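T cell receptor mu chain (Monodelphis domestica, PDB 7L15) pairs with the T cell receptor gamma chain to form the marsupial gamma-mu T cell receptor, a T cell surface receptor that probably recognises antigen. Local coordinates at residues S46-W50 against W61-N66; L136-V140 against C203-H207; L95-S100 against I127-R131; D147-I153 against A189-V195. The contacts are given in a common frame with arbitrary orientation. Residues are numbered along the deposited sequence.

Interaction 1: residues S46-W50 against W61-N66; sequences SQLDW and WLTGLN. With NAG (2-acetamido-2-deoxy-beta-D-glucopyranose), chain D.
Trp50, Leu65 and Gln47 give up much of the surface buried where strands 48-50 and 61-65 pair antiparallel, axes 4.6 Å apart and directions differing by 157°. This is the C-C' hairpin of an immunoglobulin V domain. Leu48 with Leu65 and Trp50 with Thr63 are hydrogen-bonded pairs; Asp49 with Gly64, CA atoms 3.8 Å apart, is the non-hydrogen-bonded pair between them. Trp50 N donates to Thr63 O (2.8 Å), but Trp50 O accepts from Leu62 N (3.0 Å): a classic beta bulge, with Leu62 (phi/psi -110/-47) and Thr63 opposite Trp50. Trp50 CB lies 4.1 Å from Thr63 CG2, while the ring (chi1 m, chi2 near 96°) leads away into the core. Leu65 is chi1 p; Leu65 N donates to Leu48 O (2.8 Å) and Leu48 N to Leu65 O (3.1 Å). Gln47, t then p, curls over the pairing: its NE2 reaches Asp49 OD1 at 3.0 Å and its OE1 accepts from Asn66 ND2 at 2.9 Å, which carries the glycan (ND2 to NAG C1 1.4 Å). Strands 101-109 and 70-72 flank the hairpin; Trp50 and Leu48 meet strands 32-39 and 87-92 across the sandwich, while Trp61 and Gln47 face the gamma chain.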
loop_
_atom_site.group_PDB
_atom_site.type_symbol
_atom_site.label_atom_id
_atom_site.label_comp_id
_atom_site.label_asym_id
_atom_site.label_seq_id
_atom_site.Cartn_x
_atom_site.Cartn_y
_atom_site.Cartn_z
ATOM N N SER A 46 3.233 -27.226 -16.895
ATOM C CA SER A 46 3.670 -26.216 -15.942
ATOM C C SER A 46 2.547 -25.828 -14.994
ATOM O O SER A 46 1.371 -26.117 -15.214
ATOM C CB SER A 46 4.179 -24.964 -16.657
ATOM O OG SER A 46 3.073 -24.245 -17.186
ATOM N N GLN A 47 2.947 -25.162 -13.915
ATOM C CA GLN A 47 2.051 -24.600 -12.917
ATOM C C GLN A 47 2.248 -23.088 -12.889
ATOM O O GLN A 47 3.362 -22.609 -12.637
ATOM C CB GLN A 47 2.322 -25.202 -11.543
ATOM C CG GLN A 47 1.590 -24.463 -10.430
ATOM C CD GLN A 47 0.096 -24.806 -10.389
ATOM O OE1 GLN A 47 -0.289 -25.982 -10.499
ATOM N NE2 GLN A 47 -0.749 -23.781 -10.233
ATOM N N LEU A 48 1.165 -22.348 -13.132
ATOM C CA LEU A 48 1.176 -20.909 -13.353
ATOM C C LEU A 48 0.092 -20.247 -12.508
ATOM O O LEU A 48 -1.012 -20.780 -12.390
ATOM C CB LEU A 48 0.941 -20.599 -14.854
ATOM C CG LEU A 48 2.000 -21.188 -15.789
ATOM C CD1 LEU A 48 1.793 -20.817 -17.238
ATOM C CD2 LEU A 48 3.316 -20.667 -15.332
ATOM N N ASP A 49 0.387 -19.056 -11.971
ATOM C CA ASP A 49 -0.513 -18.340 -11.065
ATOM C C ASP A 49 -0.493 -16.845 -11.372
ATOM O O ASP A 49 0.401 -16.327 -12.048
ATOM C CB ASP A 49 -0.124 -18.517 -9.587
ATOM C CG ASP A 49 -0.042 -19.969 -9.152
ATOM O OD1 ASP A 49 -0.800 -20.794 -9.686
ATOM O OD2 ASP A 49 0.783 -20.280 -8.261
ATOM N N TRP A 50 -1.468 -16.138 -10.816
ATOM C CA TRP A 50 -1.513 -14.679 -10.848
ATOM C C TRP A 50 -1.466 -14.156 -9.422
ATOM O O TRP A 50 -2.226 -14.624 -8.565
ATOM C CB TRP A 50 -2.787 -14.183 -11.531
ATOM C CG TRP A 50 -2.817 -14.378 -13.017
ATOM C CD1 TRP A 50 -3.391 -15.412 -13.708
ATOM C CD2 TRP A 50 -2.273 -13.492 -14.004
ATOM N NE1 TRP A 50 -3.242 -15.215 -15.060
ATOM C CE2 TRP A 50 -2.553 -14.047 -15.265
ATOM C CE3 TRP A 50 -1.579 -12.284 -13.941
ATOM C CZ2 TRP A 50 -2.170 -13.433 -16.444
ATOM C CZ3 TRP A 50 -1.190 -11.673 -15.127
ATOM C CH2 TRP A 50 -1.489 -12.252 -16.358
ATOM N N TRP A 61 -2.058 -13.915 -3.534
ATOM C CA TRP A 61 -2.456 -14.886 -4.538
ATOM C C TRP A 61 -3.902 -14.641 -4.971
ATOM O O TRP A 61 -4.781 -14.411 -4.142
ATOM C CB TRP A 61 -2.295 -16.293 -3.978
ATOM C CG TRP A 61 -2.743 -17.372 -4.899
ATOM C CD1 TRP A 61 -2.036 -17.920 -5.920
ATOM C CD2 TRP A 61 -4.005 -18.049 -4.870
ATOM N NE1 TRP A 61 -2.777 -18.906 -6.535
ATOM C CE2 TRP A 61 -3.992 -19.002 -5.910
ATOM C CE3 TRP A 61 -5.145 -17.938 -4.068
ATOM C CZ2 TRP A 61 -5.078 -19.844 -6.171
ATOM C CZ3 TRP A 61 -6.233 -18.778 -4.328
ATOM C CH2 TRP A 61 -6.186 -19.720 -5.372
ATOM N N LEU A 62 -4.145 -14.694 -6.281
ATOM C CA LEU A 62 -5.478 -14.502 -6.840
ATOM C C LEU A 62 -6.075 -15.773 -7.415
ATOM O O LEU A 62 -7.250 -16.061 -7.169
ATOM C CB LEU A 62 -5.450 -13.444 -7.945
ATOM C CG LEU A 62 -4.986 -12.045 -7.582
ATOM C CD1 LEU A 62 -5.093 -11.199 -8.817
ATOM C CD2 LEU A 62 -5.823 -11.498 -6.459
ATOM N N THR A 63 -5.303 -16.510 -8.216
ATOM C CA THR A 63 -5.783 -17.676 -8.948
ATOM C C THR A 63 -4.579 -18.359 -9.583
ATOM O O THR A 63 -3.513 -17.759 -9.718
ATOM C CB THR A 63 -6.812 -17.289 -10.021
ATOM O OG1 THR A 63 -7.156 -18.437 -10.811
ATOM C CG2 THR A 63 -6.266 -16.213 -10.919
ATOM N N GLY A 64 -4.753 -19.631 -9.949
ATOM C CA GLY A 64 -3.684 -20.359 -10.609
ATOM C C GLY A 64 -4.236 -21.575 -11.309
ATOM O O GLY A 64 -5.406 -21.924 -11.146
ATOM N N LEU A 65 -3.383 -22.226 -12.100
ATOM C CA LEU A 65 -3.869 -23.376 -12.851
ATOM C C LEU A 65 -2.709 -24.207 -13.369
ATOM O O LEU A 65 -1.580 -23.726 -13.513
ATOM C CB LEU A 65 -4.766 -22.954 -14.023
ATOM C CG LEU A 65 -4.142 -22.367 -15.292
ATOM C CD1 LEU A 65 -5.156 -22.317 -16.428
ATOM C CD2 LEU A 65 -3.573 -20.987 -15.050
ATOM N N ASN A 66 -3.015 -25.480 -13.607
ATOM C CA ASN A 66 -2.183 -26.370 -14.405
ATOM C C ASN A 66 -3.125 -27.077 -15.379
ATOM O O ASN A 66 -4.272 -26.665 -15.596
ATOM C CB ASN A 66 -1.366 -27.331 -13.530
ATOM C CG ASN A 66 -2.227 -28.181 -12.605
ATOM O OD1 ASN A 66 -3.284 -28.684 -12.989
ATOM N ND2 ASN A 66 -1.760 -28.342 -11.366
HETATM C C1 NAG D . -2.415 -29.131 -10.347
HETATM C C2 NAG D . -1.616 -30.436 -10.118
HETATM C C3 NAG D . -2.235 -31.261 -8.988
HETATM C C4 NAG D . -2.395 -30.404 -7.741
HETATM C C5 NAG D . -3.250 -29.194 -8.096
HETATM C C6 NAG D . -3.537 -28.277 -6.928
HETATM C C7 NAG D . -0.451 -31.279 -12.110
HETATM C C8 NAG D . -0.567 -32.101 -13.358
HETATM N N2 NAG D . -1.547 -31.213 -11.346
HETATM O O3 NAG D . -1.417 -32.387 -8.693
HETATM O O4 NAG D . -2.982 -31.153 -6.683
HETATM O O5 NAG D . -2.567 -28.421 -9.093
HETATM O O6 NAG D . -2.352 -27.716 -6.385
HETATM O O7 NAG D . 0.590 -30.706 -11.804
#

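Interaction 2: residues L136-V140 against C203-H207; sequences LSPSV and CSVKH
Across the sandwich of an immunoglobulin C1-set domain, the lead-in to the A strand and its first residues (136-140, strand from 139) face the F strand (203-207), with end-to-end directions 173° apart and no direct hydrogen bond between them. CA atoms lie 6.7 Å apart at Ser137-His207 and 7.6 Å at Val140-Cys203. Alternate residues Cys203, Val205 and His207 point toward 136-140, all with chi1 t. Val140, also t, places CG2 3.7 Å from Val205 CG2 and CG1 4.1 Å from Cys203 SG, the sulfur bonded to Cys151. Pro138, with a C-gamma endo ring, sets CG 4.1 Å from Val205 CG1 and CD 3.6 Å from His207 ND1. The His207 ring (chi2 near -101°) reaches the backbone at 136-137, bringing His207 CE1 within 3.1 Å of Leu136 O, while its NE2 is hydrogen-bonded to Pro158 O. Ser137, chi1 m, closes the gap through one water, which lies 2.6 Å from Ser137 OG, 2.8 Å from His207 ND1 and 2.8 Å from His207 O, donating to that carbonyl.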
loop_
_atom_site.group_PDB
_atom_site.type_symbol
_atom_site.label_atom_id
_atom_site.label_comp_id
_atom_site.label_asym_id
_atom_site.label_seq_id
_atom_site.Cartn_x
_atom_site.Cartn_y
_atom_site.Cartn_z
ATOM N N LEU A 136 -21.113 16.451 -9.978
ATOM C CA LEU A 136 -21.514 16.666 -8.594
ATOM C C LEU A 136 -20.642 17.768 -8.007
ATOM O O LEU A 136 -19.424 17.598 -7.886
ATOM C CB LEU A 136 -21.371 15.365 -7.791
ATOM C CG LEU A 136 -21.976 15.281 -6.394
ATOM C CD1 LEU A 136 -23.472 15.518 -6.473
ATOM C CD2 LEU A 136 -21.694 13.927 -5.744
ATOM N N SER A 137 -21.242 18.898 -7.676
ATOM C CA SER A 137 -20.469 19.980 -7.077
ATOM C C SER A 137 -20.128 19.633 -5.632
ATOM O O SER A 137 -20.954 19.049 -4.931
ATOM C CB SER A 137 -21.251 21.288 -7.102
ATOM O OG SER A 137 -21.522 21.688 -8.428
ATOM N N PRO A 138 -18.932 19.977 -5.164
ATOM C CA PRO A 138 -18.571 19.697 -3.772
ATOM C C PRO A 138 -19.186 20.697 -2.811
ATOM O O PRO A 138 -19.615 21.794 -3.190
ATOM C CB PRO A 138 -17.048 19.837 -3.772
ATOM C CG PRO A 138 -16.781 20.875 -4.839
ATOM C CD PRO A 138 -17.800 20.547 -5.923
ATOM N N SER A 139 -19.224 20.291 -1.545
ATOM C CA SER A 139 -19.395 21.214 -0.433
ATOM C C SER A 139 -18.028 21.488 0.183
ATOM O O SER A 139 -17.089 20.708 0.014
ATOM C CB SER A 139 -20.356 20.646 0.619
ATOM O OG SER A 139 -20.150 19.254 0.785
ATOM N N VAL A 140 -17.913 22.627 0.874
ATOM C CA VAL A 140 -16.622 23.115 1.343
ATOM C C VAL A 140 -16.727 23.486 2.818
ATOM O O VAL A 140 -17.600 24.266 3.206
ATOM C CB VAL A 140 -16.141 24.317 0.506
ATOM C CG1 VAL A 140 -14.818 24.830 1.017
ATOM C CG2 VAL A 140 -16.028 23.915 -0.965
ATOM N N CYS A 203 -11.430 29.539 1.965
ATOM C CA CYS A 203 -11.134 28.433 1.080
ATOM C C CYS A 203 -12.031 28.546 -0.137
ATOM O O CYS A 203 -13.253 28.645 -0.004
ATOM C CB CYS A 203 -11.346 27.085 1.760
ATOM S SG CYS A 203 -10.810 25.799 0.660
ATOM N N SER A 204 -11.436 28.516 -1.314
ATOM C CA SER A 204 -12.168 28.775 -2.538
ATOM C C SER A 204 -11.915 27.645 -3.523
ATOM O O SER A 204 -10.758 27.334 -3.828
ATOM C CB SER A 204 -11.758 30.120 -3.130
ATOM O OG SER A 204 -12.180 30.190 -4.478
ATOM N N VAL A 205 -12.995 27.038 -4.016
ATOM C CA VAL A 205 -12.935 25.848 -4.857
ATOM C C VAL A 205 -13.604 26.144 -6.190
ATOM O O VAL A 205 -14.696 26.720 -6.232
ATOM C CB VAL A 205 -13.610 24.646 -4.166
ATOM C CG1 VAL A 205 -13.643 23.436 -5.095
ATOM C CG2 VAL A 205 -12.880 24.315 -2.869
ATOM N N LYS A 206 -12.953 25.741 -7.272
ATOM C CA LYS A 206 -13.495 25.873 -8.616
ATOM C C LYS A 206 -13.679 24.473 -9.177
ATOM O O LYS A 206 -12.749 23.661 -9.157
ATOM C CB LYS A 206 -12.576 26.714 -9.506
ATOM C CG LYS A 206 -12.827 28.213 -9.389
ATOM C CD LYS A 206 -11.606 29.018 -9.802
ATOM C CE LYS A 206 -11.961 30.467 -10.118
ATOM N NZ LYS A 206 -11.345 30.936 -11.406
ATOM N N HIS A 207 -14.885 24.183 -9.642
ATOM C CA HIS A 207 -15.211 22.840 -10.090
ATOM C C HIS A 207 -16.276 22.990 -11.160
ATOM O O HIS A 207 -17.326 23.587 -10.900
ATOM C CB HIS A 207 -15.689 21.980 -8.913
ATOM C CG HIS A 207 -16.034 20.574 -9.293
ATOM N ND1 HIS A 207 -17.333 20.152 -9.474
ATOM C CD2 HIS A 207 -15.248 19.496 -9.534
ATOM C CE1 HIS A 207 -17.331 18.873 -9.820
ATOM N NE2 HIS A 207 -16.078 18.451 -9.860
HETATM O O HOH W 1 -19.304 22.077 -9.699
#

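Interaction 3: residues L95-S100 against I127-R131; sequences LGLRDS and IVEPR
One hydrogen bond crosses the contact: Val128 N, on strand 127-129, donates to Ser100 OG (chi1 m) at 2.9 Å with an N-H...O angle of 164°. The nearest CA pairs are Leu97-Val128 (5.3 Å) and Ser100-Ile127 (4.9 Å). Residues 97-99 form a single 3-10 turn (phi/psi -59/-34 at Leu97, -84/-1 at Asp99), in which Asp99 N reaches Gly96 O at 2.9 Å, and Asp99 OD2 (chi1 m) accepts from Gly96 N at 2.8 Å. This is the E-F turn of the immunoglobulin V domain, set against the end of the G strand. Asp99 OD1 also makes a salt bridge with Arg76, and Tyr103 OH bonds Asp99 O in the manner of a tyrosine corner. Apolar packing centres on Val128 (chi1 t), which loses 116 Å² to the turn. Val128 CG1 lies 4.2 Å from Leu95 CB and 4.4 Å from Leu97 CD2; Leu97, m then t, also extends CD2 to Pro130 CD at 4.0 Å. Separately, Val128 CG1 makes a van der Waals contact with the carbonyl Gly96 O at 3.3 Å.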
loop_
_atom_site.group_PDB
_atom_site.type_symbol
_atom_site.label_atom_id
_atom_site.label_comp_id
_atom_site.label_asym_id
_atom_site.label_seq_id
_atom_site.Cartn_x
_atom_site.Cartn_y
_atom_site.Cartn_z
ATOM N N LEU A 95 -14.704 -5.035 -11.342
ATOM C CA LEU A 95 -13.568 -4.360 -10.729
ATOM C C LEU A 95 -14.025 -3.262 -9.777
ATOM O O LEU A 95 -14.993 -2.542 -10.040
ATOM C CB LEU A 95 -12.670 -3.740 -11.800
ATOM C CG LEU A 95 -11.800 -4.637 -12.675
ATOM C CD1 LEU A 95 -11.154 -3.781 -13.763
ATOM C CD2 LEU A 95 -10.751 -5.307 -11.815
ATOM N N GLY A 96 -13.291 -3.120 -8.674
ATOM C CA GLY A 96 -13.458 -1.998 -7.775
ATOM C C GLY A 96 -12.102 -1.419 -7.420
ATOM O O GLY A 96 -11.057 -1.897 -7.880
ATOM N N LEU A 97 -12.145 -0.386 -6.574
ATOM C CA LEU A 97 -10.930 0.348 -6.226
ATOM C C LEU A 97 -9.877 -0.546 -5.591
ATOM O O LEU A 97 -8.676 -0.319 -5.783
ATOM C CB LEU A 97 -11.270 1.491 -5.275
ATOM C CG LEU A 97 -12.316 2.470 -5.813
ATOM C CD1 LEU A 97 -12.520 3.594 -4.811
ATOM C CD2 LEU A 97 -11.941 3.020 -7.196
ATOM N N ARG A 98 -10.299 -1.556 -4.825
ATOM C CA ARG A 98 -9.332 -2.436 -4.180
ATOM C C ARG A 98 -8.587 -3.323 -5.167
ATOM O O ARG A 98 -7.582 -3.924 -4.785
ATOM C CB ARG A 98 -10.025 -3.300 -3.121
ATOM C CG ARG A 98 -10.092 -2.667 -1.722
ATOM C CD ARG A 98 -11.537 -2.483 -1.242
ATOM N NE ARG A 98 -12.399 -3.624 -1.565
ATOM C CZ ARG A 98 -13.730 -3.610 -1.483
ATOM N NH1 ARG A 98 -14.428 -4.694 -1.800
ATOM N NH2 ARG A 98 -14.366 -2.513 -1.090
ATOM N N ASP A 99 -9.026 -3.414 -6.425
ATOM C CA ASP A 99 -8.320 -4.256 -7.386
ATOM C C ASP A 99 -7.131 -3.569 -8.052
ATOM O O ASP A 99 -6.479 -4.210 -8.883
ATOM C CB ASP A 99 -9.290 -4.740 -8.458
ATOM C CG ASP A 99 -10.408 -5.593 -7.876
ATOM O OD1 ASP A 99 -10.089 -6.602 -7.201
ATOM O OD2 ASP A 99 -11.589 -5.233 -8.057
ATOM N N SER A 100 -6.853 -2.299 -7.731
ATOM C CA SER A 100 -5.712 -1.587 -8.304
ATOM C C SER A 100 -4.389 -2.167 -7.812
ATOM O O SER A 100 -4.260 -2.605 -6.673
ATOM C CB SER A 100 -5.761 -0.097 -7.940
ATOM O OG SER A 100 -6.897 0.533 -8.505
ATOM N N ILE A 127 -5.002 0.337 -12.885
ATOM C CA ILE A 127 -5.581 1.440 -12.121
ATOM C C ILE A 127 -7.091 1.378 -12.294
ATOM O O ILE A 127 -7.596 1.482 -13.417
ATOM C CB ILE A 127 -5.045 2.806 -12.581
ATOM C CG1 ILE A 127 -3.537 2.905 -12.353
ATOM C CG2 ILE A 127 -5.735 3.937 -11.828
ATOM C CD1 ILE A 127 -2.905 4.009 -13.176
ATOM N N VAL A 128 -7.813 1.207 -11.196
ATOM C CA VAL A 128 -9.264 1.222 -11.232
ATOM C C VAL A 128 -9.717 2.591 -10.752
ATOM O O VAL A 128 -9.240 3.097 -9.727
ATOM C CB VAL A 128 -9.864 0.098 -10.372
ATOM C CG1 VAL A 128 -11.406 0.090 -10.500
ATOM C CG2 VAL A 128 -9.300 -1.268 -10.816
ATOM N N GLU A 129 -10.609 3.207 -11.498
ATOM C CA GLU A 129 -11.136 4.506 -11.120
ATOM C C GLU A 129 -12.650 4.429 -11.132
ATOM O O GLU A 129 -13.220 3.497 -11.706
ATOM C CB GLU A 129 -10.624 5.606 -12.055
ATOM C CG GLU A 129 -11.142 5.514 -13.456
ATOM C CD GLU A 129 -10.485 6.542 -14.364
ATOM O OE1 GLU A 129 -10.836 6.564 -15.567
ATOM O OE2 GLU A 129 -9.619 7.317 -13.864
ATOM N N PRO A 130 -13.326 5.345 -10.448
ATOM C CA PRO A 130 -14.787 5.269 -10.382
ATOM C C PRO A 130 -15.421 5.366 -11.759
ATOM O O PRO A 130 -14.894 6.002 -12.676
ATOM C CB PRO A 130 -15.177 6.470 -9.510
ATOM C CG PRO A 130 -13.898 7.176 -9.157
ATOM C CD PRO A 130 -12.770 6.261 -9.439
ATOM N N ARG A 131 -16.560 4.706 -11.907
ATOM C CA ARG A 131 -17.262 4.805 -13.168
ATOM C C ARG A 131 -17.902 6.188 -13.264
ATOM O O ARG A 131 -18.351 6.735 -12.252
ATOM C CB ARG A 131 -18.291 3.687 -13.325
ATOM C CG ARG A 131 -19.664 3.984 -12.863
ATOM C CD ARG A 131 -20.086 2.962 -11.824
ATOM N NE ARG A 131 -20.469 1.683 -12.412
ATOM C CZ ARG A 131 -20.398 0.524 -11.763
ATOM N NH1 ARG A 131 -19.932 0.491 -10.520
ATOM N NH2 ARG A 131 -20.775 -0.602 -12.360
#

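Interaction 4: residues D147-I153 against A189-V195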
loop_
_atom_site.group_PDB
_atom_site.type_symbol
_atom_site.label_atom_id
_atom_site.label_comp_id
_atom_site.label_asym_id
_atom_site.label_seq_id
_atom_site.Cartn_x
_atom_site.Cartn_y
_atom_site.Cartn_z
ATOM N N ASP A 147 -2.531 26.794 14.417
ATOM C CA ASP A 147 -2.132 27.541 13.227
ATOM C C ASP A 147 -2.285 26.732 11.950
ATOM O O ASP A 147 -1.815 27.158 10.891
ATOM C CB ASP A 147 -0.681 28.027 13.356
ATOM C CG ASP A 147 0.320 26.883 13.418
ATOM O OD1 ASP A 147 0.158 25.989 14.276
ATOM O OD2 ASP A 147 1.265 26.870 12.600
ATOM N N ALA A 148 -2.911 25.566 12.033
ATOM C CA ALA A 148 -3.168 24.736 10.874
ATOM C C ALA A 148 -4.622 24.922 10.463
ATOM O O ALA A 148 -5.519 24.963 11.317
ATOM C CB ALA A 148 -2.863 23.271 11.181
ATOM N N VAL A 149 -4.848 25.070 9.162
ATOM C CA VAL A 149 -6.189 25.140 8.606
ATOM C C VAL A 149 -6.323 24.033 7.577
ATOM O O VAL A 149 -5.467 23.885 6.697
ATOM C CB VAL A 149 -6.493 26.515 7.987
ATOM C CG1 VAL A 149 -5.464 26.859 6.921
ATOM C CG2 VAL A 149 -7.896 26.517 7.401
ATOM N N ALA A 150 -7.374 23.235 7.713
ATOM C CA ALA A 150 -7.732 22.239 6.723
ATOM C C ALA A 150 -8.979 22.727 6.012
ATOM O O ALA A 150 -9.912 23.219 6.643
ATOM C CB ALA A 150 -7.997 20.860 7.355
ATOM N N CYS A 151 -8.984 22.607 4.701
ATOM C CA CYS A 151 -10.171 22.868 3.912
ATOM C C CYS A 151 -10.696 21.520 3.428
ATOM O O CYS A 151 -10.012 20.822 2.682
ATOM C CB CYS A 151 -9.843 23.819 2.758
ATOM S SG CYS A 151 -11.217 24.104 1.715
ATOM N N LEU A 152 -11.890 21.142 3.875
ATOM C CA LEU A 152 -12.468 19.837 3.580
ATOM C C LEU A 152 -13.444 19.976 2.421
ATOM O O LEU A 152 -14.381 20.777 2.487
ATOM C CB LEU A 152 -13.171 19.276 4.815
ATOM C CG LEU A 152 -14.168 18.143 4.611
ATOM C CD1 LEU A 152 -13.477 16.955 4.025
ATOM C CD2 LEU A 152 -14.773 17.775 5.975
ATOM N N ILE A 153 -13.242 19.180 1.378
ATOM C CA ILE A 153 -13.984 19.298 0.129
ATOM C C ILE A 153 -14.619 17.939 -0.164
ATOM O O ILE A 153 -13.905 16.983 -0.497
ATOM C CB ILE A 153 -13.062 19.744 -1.008
ATOM C CG1 ILE A 153 -12.362 21.039 -0.599
ATOM C CG2 ILE A 153 -13.859 19.924 -2.319
ATOM C CD1 ILE A 153 -11.110 21.323 -1.412
ATOM N N ALA A 189 -11.569 15.608 -0.776
ATOM C CA ALA A 189 -10.219 16.131 -0.807
ATOM C C ALA A 189 -10.033 17.027 0.395
ATOM O O ALA A 189 -10.999 17.554 0.960
ATOM C CB ALA A 189 -9.939 16.894 -2.112
ATOM N N ILE A 190 -8.775 17.168 0.788
ATOM C CA ILE A 190 -8.368 18.027 1.885
ATOM C C ILE A 190 -7.225 18.886 1.391
ATOM O O ILE A 190 -6.249 18.363 0.843
ATOM C CB ILE A 190 -7.940 17.224 3.129
ATOM C CG1 ILE A 190 -9.162 16.567 3.755
ATOM C CG2 ILE A 190 -7.254 18.140 4.141
ATOM C CD1 ILE A 190 -8.832 15.795 4.912
ATOM N N HIS A 191 -7.352 20.198 1.577
ATOM C CA HIS A 191 -6.318 21.170 1.259
ATOM C C HIS A 191 -5.816 21.760 2.575
ATOM O O HIS A 191 -6.598 22.353 3.325
ATOM C CB HIS A 191 -6.898 22.249 0.340
ATOM C CG HIS A 191 -5.879 23.132 -0.311
ATOM N ND1 HIS A 191 -4.898 22.648 -1.147
ATOM C CD2 HIS A 191 -5.721 24.476 -0.287
ATOM C CE1 HIS A 191 -4.163 23.650 -1.591
ATOM N NE2 HIS A 191 -4.644 24.773 -1.086
ATOM N N ILE A 192 -4.519 21.606 2.850
ATOM C CA ILE A 192 -3.922 21.992 4.124
ATOM C C ILE A 192 -3.119 23.273 3.946
ATOM O O ILE A 192 -2.460 23.462 2.918
ATOM C CB ILE A 192 -3.036 20.858 4.666
ATOM C CG1 ILE A 192 -3.898 19.644 5.018
ATOM C CG2 ILE A 192 -2.250 21.321 5.866
ATOM C CD1 ILE A 192 -4.734 19.834 6.232
ATOM N N GLY A 193 -3.171 24.155 4.946
ATOM C CA GLY A 193 -2.328 25.334 4.931
ATOM C C GLY A 193 -2.034 25.802 6.339
ATOM O O GLY A 193 -2.584 25.285 7.310
ATOM N N ARG A 194 -1.138 26.792 6.443
ATOM C CA ARG A 194 -0.708 27.349 7.722
ATOM C C ARG A 194 -1.138 28.806 7.806
ATOM O O ARG A 194 -0.835 29.595 6.909
ATOM C CB ARG A 194 0.809 27.235 7.899
ATOM C CG ARG A 194 1.416 25.917 7.419
ATOM C CD ARG A 194 0.670 24.709 7.906
ATOM N NE ARG A 194 0.876 24.477 9.320
ATOM C CZ ARG A 194 1.478 23.400 9.802
ATOM N NH1 ARG A 194 1.911 22.459 8.970
ATOM N NH2 ARG A 194 1.632 23.260 11.111
ATOM N N VAL A 195 -1.834 29.165 8.883
ATOM C CA VAL A 195 -2.272 30.541 9.086
ATOM C C VAL A 195 -2.600 30.717 10.557
ATOM O O VAL A 195 -3.071 29.788 11.217
ATOM C CB VAL A 195 -3.480 30.890 8.175
ATOM C CG1 VAL A 195 -4.764 30.250 8.693
ATOM C CG2 VAL A 195 -3.631 32.414 8.020
#
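Seven backbone hydrogen bonds join these antiparallel B and E strands of the C1-set domain. Reciprocal pairs link Val149 with Gly193, Cys151 with His191 and Ile153 with Ala189; examples are Ala189 N to Ile153 O, 2.7 Å, and Cys151 N to His191 O, 2.8 Å. Val195 N to Asp147 O, 2.8 Å, adds the seventh at the end. The charged pair there is long, Asp147 OD2 to Arg194 NH2 3.9 Å, and Arg194 has a stronger salt bridge to Glu150 of the gamma chain. CA-H...O contacts supplement these bonds: Ile190 CA lies 3.3 Å from Cys151 O, and Ile192 CA 3.5 Å from Val149 O. Packing then divides by face. Val149, Cys151, Ile153, Ala189 and His191 look into the sandwich, where Cys151 is disulfide-bonded to Cys203 and His191 NE2 binds Gln175. On the other face, Ala150 CB meets Ile192 CD1 at 3.6 Å; Ala148, Leu152, Ile190 and Ile192 pack on the gamma chain. The chemistry implies a backbone-held sheet whose two largely apolar faces serve separately the domain core and the subunit interface.

How the interactions relate
Interactions 1 and 3 belong to the V domain, interactions 2 and 4 to the C domain. Interactions 1 and 4 are both pairings within a sheet, held by backbone hydrogen bonds and turning one face to the gamma chain, yet their centres lie 46 Å apart. Interaction 2 instead spans the sandwich by apolar packing and a water, and it touches interaction 4 through the disulfide and through Pro138 CB-Ile153 CG2 (3.5 Å), with interaction 4 nested inside the loop that interaction 2 closes. Interactions 1, 2 and 4 are mostly buried. Interaction 3, only partly buried, sits nearest the chain's centre and combines one side-chain-to-backbone hydrogen bond with apolar packing round Val128.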